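Local coordinates for S-adenosylmethionine:tRNA ribosyltransferase-isomerase (Thermotoga maritima, PDB 1VKY), which probably transfers and isomerises the ribose moiety of S-adenosylmethionine onto 7-aminomethyl-7-deazaguanine in tRNA, giving epoxyqueuosine in the queuosine pathway, at residues I102-V107 with Q276-G281; G188-P193 with V300-L305; V259-V264 with L311-A316. All blocks are in the same frame, centred on the assembly; numbering follows the deposited sequence.

Contact 1 of 3, residues I102-V107 with Q276-G281; sequences IWKCLV and QEEYVG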
loop_
_atom_site.group_PDB
_atom_site.type_symbol
_atom_site.label_atom_id
_atom_site.label_comp_id
_atom_site.label_asym_id
_atom_site.label_seq_id
_atom_site.Cartn_x
_atom_site.Cartn_y
_atom_site.Cartn_z
ATOM N N ILE B 102 9.476 -25.872 -22.065
ATOM C CA ILE B 102 10.919 -25.976 -21.768
ATOM C C ILE B 102 11.289 -24.856 -20.772
ATOM O O ILE B 102 11.201 -23.642 -21.077
ATOM C CB ILE B 102 11.812 -25.926 -23.069
ATOM C CG1 ILE B 102 11.362 -26.961 -24.088
ATOM C CG2 ILE B 102 13.281 -26.161 -22.719
ATOM C CD1 ILE B 102 12.205 -27.014 -25.344
ATOM N N TRP B 103 11.688 -25.283 -19.573
ATOM C CA TRP B 103 11.957 -24.403 -18.456
ATOM C C TRP B 103 13.291 -24.682 -17.782
ATOM O O TRP B 103 13.666 -25.845 -17.603
ATOM C CB TRP B 103 10.862 -24.619 -17.401
ATOM C CG TRP B 103 9.536 -24.102 -17.799
ATOM C CD1 TRP B 103 8.653 -24.670 -18.694
ATOM C CD2 TRP B 103 8.922 -22.915 -17.329
ATOM N NE1 TRP B 103 7.532 -23.891 -18.801
ATOM C CE2 TRP B 103 7.669 -22.804 -17.979
ATOM C CE3 TRP B 103 9.297 -21.924 -16.426
ATOM C CZ2 TRP B 103 6.796 -21.754 -17.738
ATOM C CZ3 TRP B 103 8.425 -20.895 -16.175
ATOM C CH2 TRP B 103 7.187 -20.818 -16.841
ATOM N N LYS B 104 13.985 -23.610 -17.379
ATOM C CA LYS B 104 15.065 -23.705 -16.431
ATOM C C LYS B 104 14.426 -23.880 -15.089
ATOM O O LYS B 104 13.557 -23.099 -14.717
ATOM C CB LYS B 104 15.921 -22.439 -16.391
ATOM C CG LYS B 104 16.785 -22.275 -17.599
ATOM C CD LYS B 104 17.426 -20.900 -17.655
ATOM C CE LYS B 104 18.352 -20.632 -16.501
ATOM N NZ LYS B 104 19.645 -21.265 -16.735
ATOM N N CYS B 105 14.878 -24.894 -14.370
ATOM C CA CYS B 105 14.273 -25.312 -13.114
ATOM C C CYS B 105 15.325 -25.506 -12.053
ATOM O O CYS B 105 16.469 -25.845 -12.331
ATOM C CB CYS B 105 13.543 -26.645 -13.301
ATOM S SG CYS B 105 12.164 -26.544 -14.467
ATOM N N LEU B 106 14.892 -25.334 -10.815
ATOM C CA LEU B 106 15.689 -25.704 -9.667
ATOM C C LEU B 106 15.235 -27.109 -9.306
ATOM O O LEU B 106 14.050 -27.327 -9.082
ATOM C CB LEU B 106 15.427 -24.699 -8.524
ATOM C CG LEU B 106 16.649 -24.163 -7.838
ATOM C CD1 LEU B 106 17.206 -25.273 -6.957
ATOM C CD2 LEU B 106 17.683 -23.679 -8.834
ATOM N N VAL B 107 16.158 -28.064 -9.304
ATOM C CA VAL B 107 15.826 -29.456 -9.059
ATOM C C VAL B 107 16.586 -29.896 -7.807
ATOM O O VAL B 107 17.804 -29.738 -7.743
ATOM C CB VAL B 107 16.193 -30.324 -10.270
ATOM C CG1 VAL B 107 16.032 -31.770 -9.948
ATOM C CG2 VAL B 107 15.322 -29.951 -11.466
ATOM N N GLN B 276 31.007 -16.474 -12.778
ATOM C CA GLN B 276 30.180 -17.368 -13.615
ATOM C C GLN B 276 29.489 -16.512 -14.677
ATOM O O GLN B 276 29.469 -15.285 -14.593
ATOM C CB GLN B 276 29.074 -18.071 -12.803
ATOM C CG GLN B 276 29.525 -18.947 -11.630
ATOM C CD GLN B 276 28.380 -19.363 -10.705
ATOM O OE1 GLN B 276 27.166 -19.202 -11.000
ATOM N NE2 GLN B 276 28.758 -19.892 -9.575
ATOM N N GLU B 277 28.886 -17.166 -15.666
ATOM C CA GLU B 277 28.155 -16.478 -16.745
ATOM C C GLU B 277 26.756 -16.050 -16.366
ATOM O O GLU B 277 26.182 -15.147 -16.980
ATOM C CB GLU B 277 28.175 -17.368 -17.991
ATOM C CG GLU B 277 29.628 -17.591 -18.379
ATOM C CD GLU B 277 29.914 -17.475 -19.867
ATOM O OE2 GLU B 277 29.566 -18.401 -20.613
ATOM N N GLU B 278 26.214 -16.714 -15.348
ATOM C CA GLU B 278 24.884 -16.497 -14.861
ATOM C C GLU B 278 24.864 -17.068 -13.468
ATOM O O GLU B 278 25.665 -17.969 -13.154
ATOM C CB GLU B 278 23.852 -17.233 -15.759
ATOM C CG GLU B 278 24.267 -18.675 -16.007
ATOM C CD GLU B 278 23.331 -19.479 -16.935
ATOM O OE1 GLU B 278 22.398 -18.892 -17.505
ATOM O OE2 GLU B 278 23.533 -20.714 -17.061
ATOM N N TYR B 279 23.978 -16.532 -12.632
ATOM C CA TYR B 279 23.850 -16.965 -11.248
ATOM C C TYR B 279 22.426 -17.178 -10.814
ATOM O O TYR B 279 21.550 -16.358 -11.088
ATOM C CB TYR B 279 24.460 -15.916 -10.297
ATOM C CG TYR B 279 25.890 -15.551 -10.545
ATOM C CD1 TYR B 279 26.220 -14.678 -11.549
ATOM C CD2 TYR B 279 26.924 -16.063 -9.746
ATOM C CE1 TYR B 279 27.505 -14.296 -11.756
ATOM C CE2 TYR B 279 28.226 -15.680 -9.951
ATOM C CZ TYR B 279 28.503 -14.800 -10.965
ATOM O OH TYR B 279 29.772 -14.410 -11.234
ATOM N N VAL B 280 22.204 -18.249 -10.058
ATOM C CA VAL B 280 20.958 -18.459 -9.352
ATOM C C VAL B 280 21.333 -18.993 -7.976
ATOM O O VAL B 280 22.217 -19.830 -7.876
ATOM C CB VAL B 280 20.059 -19.521 -10.035
ATOM C CG1 VAL B 280 18.843 -19.815 -9.183
ATOM C CG2 VAL B 280 19.591 -19.039 -11.401
ATOM N N GLY B 281 20.675 -18.533 -6.937
ATOM C CA GLY B 281 20.999 -18.998 -5.592
ATOM C C GLY B 281 20.160 -18.330 -4.550
ATOM O O GLY B 281 19.179 -17.670 -4.849
HETATM O O HOH W 1 21.458 -21.591 -18.503
#
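Lys104 and Glu278 reach toward each other head-on across the gap and carry the polar half of this contact. Their direct salt bridge is long, with Lys104 NZ 3.7 Å from Glu278 OE1, and a water fills in beside it. That water accepts a hydrogen bond from Lys104 NZ at 2.6 Å and donates one to Glu278 OE2 at 2.7 Å, adding a second, indirect link between the two charges. Bends near the end of the lysine chain, at chi3 and again at chi4 (80°), bring NZ round beside this water. The ammonium group also has Asp135 as a salt-bridge partner and Thr137 as a hydrogen-bond partner, both outside the two segments. Those partners probably hold it more firmly than Glu278 does, and Glu278 OE2 lies close to the like charge of Glu134.

The apolar part is a single touch. The side chains of Leu106 and Val280 run antiparallel alongside one another, and Leu106 CD2 meets Val280 CG1 at 4.0 Å. Even here the backbones stay well apart: the nearest pair of CA atoms, Leu106 to Val280, is separated by 9.0 Å, and no hydrogen bond passes directly between the segments.

Within 276-281, the turn leading into the strand is held by Gln276 N, which donates to Tyr279 OH over 2.9 Å.

Strand 102-108 belongs to the six-stranded antiparallel sheet, and strand 279-281 is the outermost strand at one end of the nine-stranded mixed sheet. A long ion pair, one bridging water and one methyl contact suggest a light contact between the two sheets, supplemented by Asp135, which pairs with Lys104 and also touches Val280.

Contact 2 of 3, residues G188-P193 with V300-L305; sequences GLHFTP and VTNFHL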
loop_
_atom_site.group_PDB
_atom_site.type_symbol
_atom_site.label_atom_id
_atom_site.label_comp_id
_atom_site.label_asym_id
_atom_site.label_seq_id
_atom_site.Cartn_x
_atom_site.Cartn_y
_atom_site.Cartn_z
ATOM N N GLY B 188 11.787 1.003 -7.603
ATOM C CA GLY B 188 11.587 1.054 -9.051
ATOM C C GLY B 188 10.300 1.702 -9.521
ATOM O O GLY B 188 10.232 2.180 -10.627
ATOM N N LEU B 189 9.288 1.720 -8.676
ATOM C CA LEU B 189 7.980 2.239 -9.061
ATOM C C LEU B 189 7.964 3.761 -9.210
ATOM O O LEU B 189 7.022 4.282 -9.771
ATOM C CB LEU B 189 6.908 1.800 -8.057
ATOM C CG LEU B 189 6.630 0.284 -8.027
ATOM C CD1 LEU B 189 5.334 0.032 -7.312
ATOM C CD2 LEU B 189 6.603 -0.368 -9.421
ATOM N N HIS B 190 9.002 4.456 -8.717
ATOM C CA HIS B 190 9.211 5.874 -9.041
ATOM C C HIS B 190 9.564 6.111 -10.515
ATOM O O HIS B 190 9.331 7.197 -11.025
ATOM C CB HIS B 190 10.312 6.481 -8.182
ATOM C CG HIS B 190 10.079 6.364 -6.709
ATOM N ND1 HIS B 190 9.315 7.272 -6.005
ATOM C CD2 HIS B 190 10.574 5.495 -5.797
ATOM C CE1 HIS B 190 9.333 6.950 -4.720
ATOM N NE2 HIS B 190 10.075 5.865 -4.567
ATOM N N PHE B 191 10.127 5.122 -11.204
ATOM C CA PHE B 191 10.430 5.276 -12.611
ATOM C C PHE B 191 9.142 5.103 -13.442
ATOM O O PHE B 191 8.541 4.049 -13.395
ATOM C CB PHE B 191 11.444 4.230 -13.070
ATOM C CG PHE B 191 12.838 4.481 -12.597
ATOM C CD1 PHE B 191 13.296 3.906 -11.419
ATOM C CD2 PHE B 191 13.690 5.314 -13.313
ATOM C CE1 PHE B 191 14.583 4.155 -10.970
ATOM C CE2 PHE B 191 14.975 5.564 -12.871
ATOM C CZ PHE B 191 15.430 4.987 -11.703
ATOM N N THR B 192 8.729 6.119 -14.200
ATOM C CA THR B 192 7.582 5.999 -15.121
ATOM C C THR B 192 8.090 5.560 -16.497
ATOM O O THR B 192 9.262 5.712 -16.791
ATOM C CB THR B 192 6.877 7.343 -15.275
ATOM O OG1 THR B 192 7.801 8.300 -15.792
ATOM C CG2 THR B 192 6.442 7.907 -13.921
ATOM N N PRO B 193 7.224 5.043 -17.369
ATOM C CA PRO B 193 7.655 4.737 -18.749
ATOM C C PRO B 193 8.212 5.948 -19.489
ATOM O O PRO B 193 9.119 5.810 -20.272
ATOM C CB PRO B 193 6.384 4.215 -19.423
ATOM C CG PRO B 193 5.481 3.757 -18.290
ATOM C CD PRO B 193 5.819 4.655 -17.116
ATOM N N VAL B 300 19.564 3.870 -5.751
ATOM C CA VAL B 300 18.220 4.489 -5.554
ATOM C C VAL B 300 17.390 3.606 -4.619
ATOM O O VAL B 300 17.247 2.381 -4.825
ATOM C CB VAL B 300 17.466 4.613 -6.887
ATOM C CG1 VAL B 300 16.125 5.264 -6.711
ATOM C CG2 VAL B 300 18.300 5.338 -7.920
ATOM N N THR B 301 16.817 4.226 -3.604
ATOM C CA THR B 301 16.093 3.499 -2.588
ATOM C C THR B 301 15.072 4.392 -1.861
ATOM O O THR B 301 15.129 5.607 -1.935
ATOM C CB THR B 301 17.100 2.905 -1.603
ATOM O OG1 THR B 301 16.421 2.058 -0.651
ATOM C CG2 THR B 301 17.768 3.992 -0.772
ATOM N N ASN B 302 14.144 3.760 -1.148
ATOM C CA ASN B 302 13.157 4.498 -0.344
ATOM C C ASN B 302 13.746 4.956 0.961
ATOM O O ASN B 302 14.910 4.696 1.262
ATOM C CB ASN B 302 11.900 3.628 -0.110
ATOM C CG ASN B 302 11.134 3.305 -1.414
ATOM O OD1 ASN B 302 11.168 4.061 -2.390
ATOM N ND2 ASN B 302 10.452 2.167 -1.414
ATOM N N PHE B 303 12.946 5.726 1.706
ATOM C CA PHE B 303 13.249 6.091 3.090
ATOM C C PHE B 303 12.765 4.989 4.024
ATOM O O PHE B 303 11.584 4.666 4.035
ATOM C CB PHE B 303 12.613 7.430 3.423
ATOM C CG PHE B 303 13.375 8.583 2.886
ATOM C CD1 PHE B 303 13.142 9.054 1.646
ATOM C CD2 PHE B 303 14.376 9.163 3.645
ATOM C CE1 PHE B 303 13.859 10.146 1.159
ATOM C CE2 PHE B 303 15.109 10.208 3.178
ATOM C CZ PHE B 303 14.846 10.716 1.928
ATOM N N HIS B 304 13.684 4.412 4.801
ATOM C CA HIS B 304 13.389 3.219 5.581
ATOM C C HIS B 304 13.056 3.584 7.013
ATOM O O HIS B 304 13.318 4.677 7.440
ATOM C CB HIS B 304 14.549 2.240 5.483
ATOM C CG HIS B 304 14.956 1.948 4.056
ATOM N ND1 HIS B 304 14.140 1.265 3.182
ATOM C CD2 HIS B 304 16.041 2.328 3.335
ATOM C CE1 HIS B 304 14.721 1.201 1.992
ATOM N NE2 HIS B 304 15.876 1.838 2.060
ATOM N N LEU B 305 12.479 2.645 7.756
ATOM C CA LEU B 305 11.975 2.932 9.082
ATOM C C LEU B 305 13.096 2.882 10.118
ATOM O O LEU B 305 14.117 2.165 9.913
ATOM C CB LEU B 305 10.871 1.898 9.397
ATOM C CG LEU B 305 9.639 1.853 8.455
ATOM C CD1 LEU B 305 8.780 0.602 8.689
ATOM C CD2 LEU B 305 8.810 3.124 8.655
#
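A single buried hydrogen bond, His190 to Asn302, joins a short 3-10 turn to segment 300-305, in the interior of the nine-stranded sheet. His190 NE2 donates to Asn302 OD1 at 3.0 Å, with an N-H...O angle of 157°. The oxygen lies at the ring edge, essentially in the imidazole plane, while ring and amide are turned 72° against each other. His190 CG stands anti to its carbonyl carbon (chi1 -57°), which sends the ring out from the turn toward the strand. The other ring nitrogen, ND1, is hydrogen-bonded to Ser38, and the ring also meets Phe55, so the imidazole is gripped at both nitrogens and packed against an aromatic neighbour. An asparagine in place of His190 would probably be too short to reach both, leaving Asn302 OD1 or Ser38 OG without its mate and a gap beside Phe55.

Strand 298-302 lies between strands 256-259 and 343-346 of the mixed sheet, parallel to the first and antiparallel to the second, and the loop comes to it just ahead of helix 193-202. Thr192 is the N-cap of that helix, its OG1 hydrogen-bonded to the backbone N of Leu195. Next to it, Phe191 packs on the helix and brings CE1 of its ring to 4.7 Å from Val300 CG1, a looser approach than the histidine bond.

Further along, His304 NE2 donates to Thr301 OG1 at 2.8 Å, folding the imidazole back over the turn. Thr301 OG1 and the backbone N of Asn302 both hydrogen-bond an unidentified bound molecule, probably from the crystallisation liquor, though it may mark a pocket.

Contact 3 of 3, residues V259-V264 with L311-A316; sequences VGTTTV and LMLVAA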
loop_
_atom_site.group_PDB
_atom_site.type_symbol
_atom_site.label_atom_id
_atom_site.label_comp_id
_atom_site.label_asym_id
_atom_site.label_seq_id
_atom_site.Cartn_x
_atom_site.Cartn_y
_atom_site.Cartn_z
ATOM N N VAL B 259 18.886 -0.192 -8.257
ATOM C CA VAL B 259 17.583 0.366 -7.890
ATOM C C VAL B 259 16.946 -0.561 -6.874
ATOM O O VAL B 259 16.503 -1.667 -7.237
ATOM C CB VAL B 259 16.677 0.539 -9.115
ATOM C CG1 VAL B 259 15.312 1.096 -8.657
ATOM C CG2 VAL B 259 17.346 1.457 -10.122
ATOM N N GLY B 260 16.994 -0.143 -5.611
ATOM C CA GLY B 260 16.439 -0.921 -4.489
ATOM C C GLY B 260 17.441 -1.789 -3.763
ATOM O O GLY B 260 18.396 -2.246 -4.351
ATOM N N THR B 261 17.222 -1.997 -2.467
ATOM C CA THR B 261 18.096 -2.770 -1.589
ATOM C C THR B 261 18.134 -4.243 -1.932
ATOM O O THR B 261 19.179 -4.918 -1.731
ATOM C CB THR B 261 17.660 -2.642 -0.120
ATOM O OG1 THR B 261 16.275 -2.991 0.003
ATOM C CG2 THR B 261 17.730 -1.198 0.364
ATOM N N THR B 262 17.049 -4.755 -2.509
ATOM C CA THR B 262 17.089 -6.163 -3.008
ATOM C C THR B 262 18.148 -6.318 -4.098
ATOM O O THR B 262 18.952 -7.245 -4.074
ATOM C CB THR B 262 15.736 -6.597 -3.545
ATOM O OG1 THR B 262 14.797 -6.571 -2.468
ATOM C CG2 THR B 262 15.759 -8.081 -3.994
ATOM N N THR B 263 18.148 -5.419 -5.074
ATOM C CA THR B 263 19.192 -5.425 -6.089
ATOM C C THR B 263 20.599 -5.388 -5.471
ATOM O O THR B 263 21.497 -6.128 -5.890
ATOM C CB THR B 263 19.006 -4.224 -7.012
ATOM O OG1 THR B 263 17.750 -4.321 -7.705
ATOM C CG2 THR B 263 20.060 -4.230 -8.111
ATOM N N VAL B 264 20.793 -4.507 -4.488
ATOM C CA VAL B 264 22.112 -4.417 -3.806
ATOM C C VAL B 264 22.536 -5.726 -3.216
ATOM O O VAL B 264 23.656 -6.131 -3.404
ATOM C CB VAL B 264 22.086 -3.367 -2.694
ATOM C CG1 VAL B 264 23.390 -3.391 -1.877
ATOM C CG2 VAL B 264 21.857 -1.992 -3.276
ATOM N N LEU B 311 17.642 0.295 6.693
ATOM C CA LEU B 311 18.360 1.498 7.097
ATOM C C LEU B 311 19.818 1.170 7.401
ATOM O O LEU B 311 20.749 1.914 7.028
ATOM C CB LEU B 311 17.661 2.170 8.321
ATOM C CG LEU B 311 18.344 3.408 8.852
ATOM C CD1 LEU B 311 18.629 4.414 7.724
ATOM C CD2 LEU B 311 17.498 4.015 9.989
ATOM N N MET B 312 20.058 0.030 8.025
ATOM C CA MET B 312 21.441 -0.395 8.285
ATOM C C MET B 312 22.225 -0.614 6.965
ATOM O O MET B 312 23.392 -0.254 6.860
ATOM C CB MET B 312 21.485 -1.669 9.120
ATOM C CG MET B 312 20.904 -1.528 10.541
ATOM S SD MET B 312 20.661 -3.175 11.240
ATOM C CE MET B 312 19.741 -2.677 12.715
ATOM N N LEU B 313 21.571 -1.181 5.955
ATOM C CA LEU B 313 22.233 -1.390 4.652
ATOM C C LEU B 313 22.561 -0.047 4.004
ATOM O O LEU B 313 23.655 0.159 3.524
ATOM C CB LEU B 313 21.320 -2.205 3.751
ATOM C CG LEU B 313 21.734 -2.598 2.328
ATOM C CD1 LEU B 313 20.890 -3.805 1.861
ATOM C CD2 LEU B 313 21.584 -1.451 1.363
ATOM N N VAL B 314 21.600 0.866 3.948
ATOM C CA VAL B 314 21.846 2.166 3.349
ATOM C C VAL B 314 22.915 2.956 4.121
ATOM O O VAL B 314 23.749 3.652 3.533
ATOM C CB VAL B 314 20.531 2.982 3.215
ATOM C CG1 VAL B 314 20.810 4.314 2.677
ATOM C CG2 VAL B 314 19.582 2.248 2.279
ATOM N N ALA B 315 22.927 2.828 5.438
ATOM C CA ALA B 315 23.975 3.442 6.248
ATOM C C ALA B 315 25.354 2.890 5.864
ATOM O O ALA B 315 26.331 3.636 5.770
ATOM C CB ALA B 315 23.679 3.181 7.748
ATOM N N ALA B 316 25.437 1.591 5.589
ATOM C CA ALA B 316 26.706 1.030 5.165
ATOM C C ALA B 316 27.076 1.684 3.836
ATOM O O ALA B 316 28.244 1.927 3.567
ATOM C CB ALA B 316 26.628 -0.463 5.021
#
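Leu313 extends its forked end into the side of helix 261-270, where Thr261 and Val264, one turn apart, receive it. The packing is apolar and both branches take part. Leu313 CD1 lies 4.0 Å from Thr261 CB, while CD2 is shared between the two partners, 4.0 Å from Thr261 CG2 and 4.2 Å from Val264 CG1. The leucine's CG is anti to its own backbone N (chi1 -179°), which carries the fork away from helix 309-318 and across the gap. Val314 adds a weaker touch, its CG2 4.4 Å from Thr261 CG2. The helices are not in close backbone contact, since the nearest CA atoms, those of Thr261 and Leu313, are 7.6 Å apart.

Polar bonds belong to the start of helix 261-270 and not to the interface. Gly260 is its N-cap, with a positive phi that suits glycine because a side chain would jam against the preceding carbonyl. Thr263 OG1 donates back to Val259 O at 3.0 Å, coming from above the carbonyl plane, and so ties the first turn to the end of strand 256-259. Thr261 turns its methyl to the leucine while its hydroxyl hydrogen-bonds an unidentified bound molecule; the backbone N of Thr262 makes a weak bond to unidentified bound atoms there too.

The bound material is probably from the crystallisation liquor, but its place by a helix N terminus at the carboxy ends of parallel strands 256-259 and 298-302, where alpha/beta folds commonly bind ligands, is consistent with a pocket.

From the N terminus the chain lays down the first segments of all three contacts, 102-107, 188-193 and 259-264, before any loop closes. Contact 1 then closes at 276-281, contact 2 at 300-305 and contact 3 at 311-316, so every pair crosses and none is nested. Contacts 2 and 3 touch, with a probable hydrogen bond of 2.7 Å from Gly260 N to Val300 O; contact 2 ties the loop before helix 193-202 to strand 298-302, and contact 3 packs helix 261-270 against helix 309-318. Contact 1 stands apart, its centre about 28 Å from that of contact 2, and links the far edge of this sheet to the six-stranded sheet.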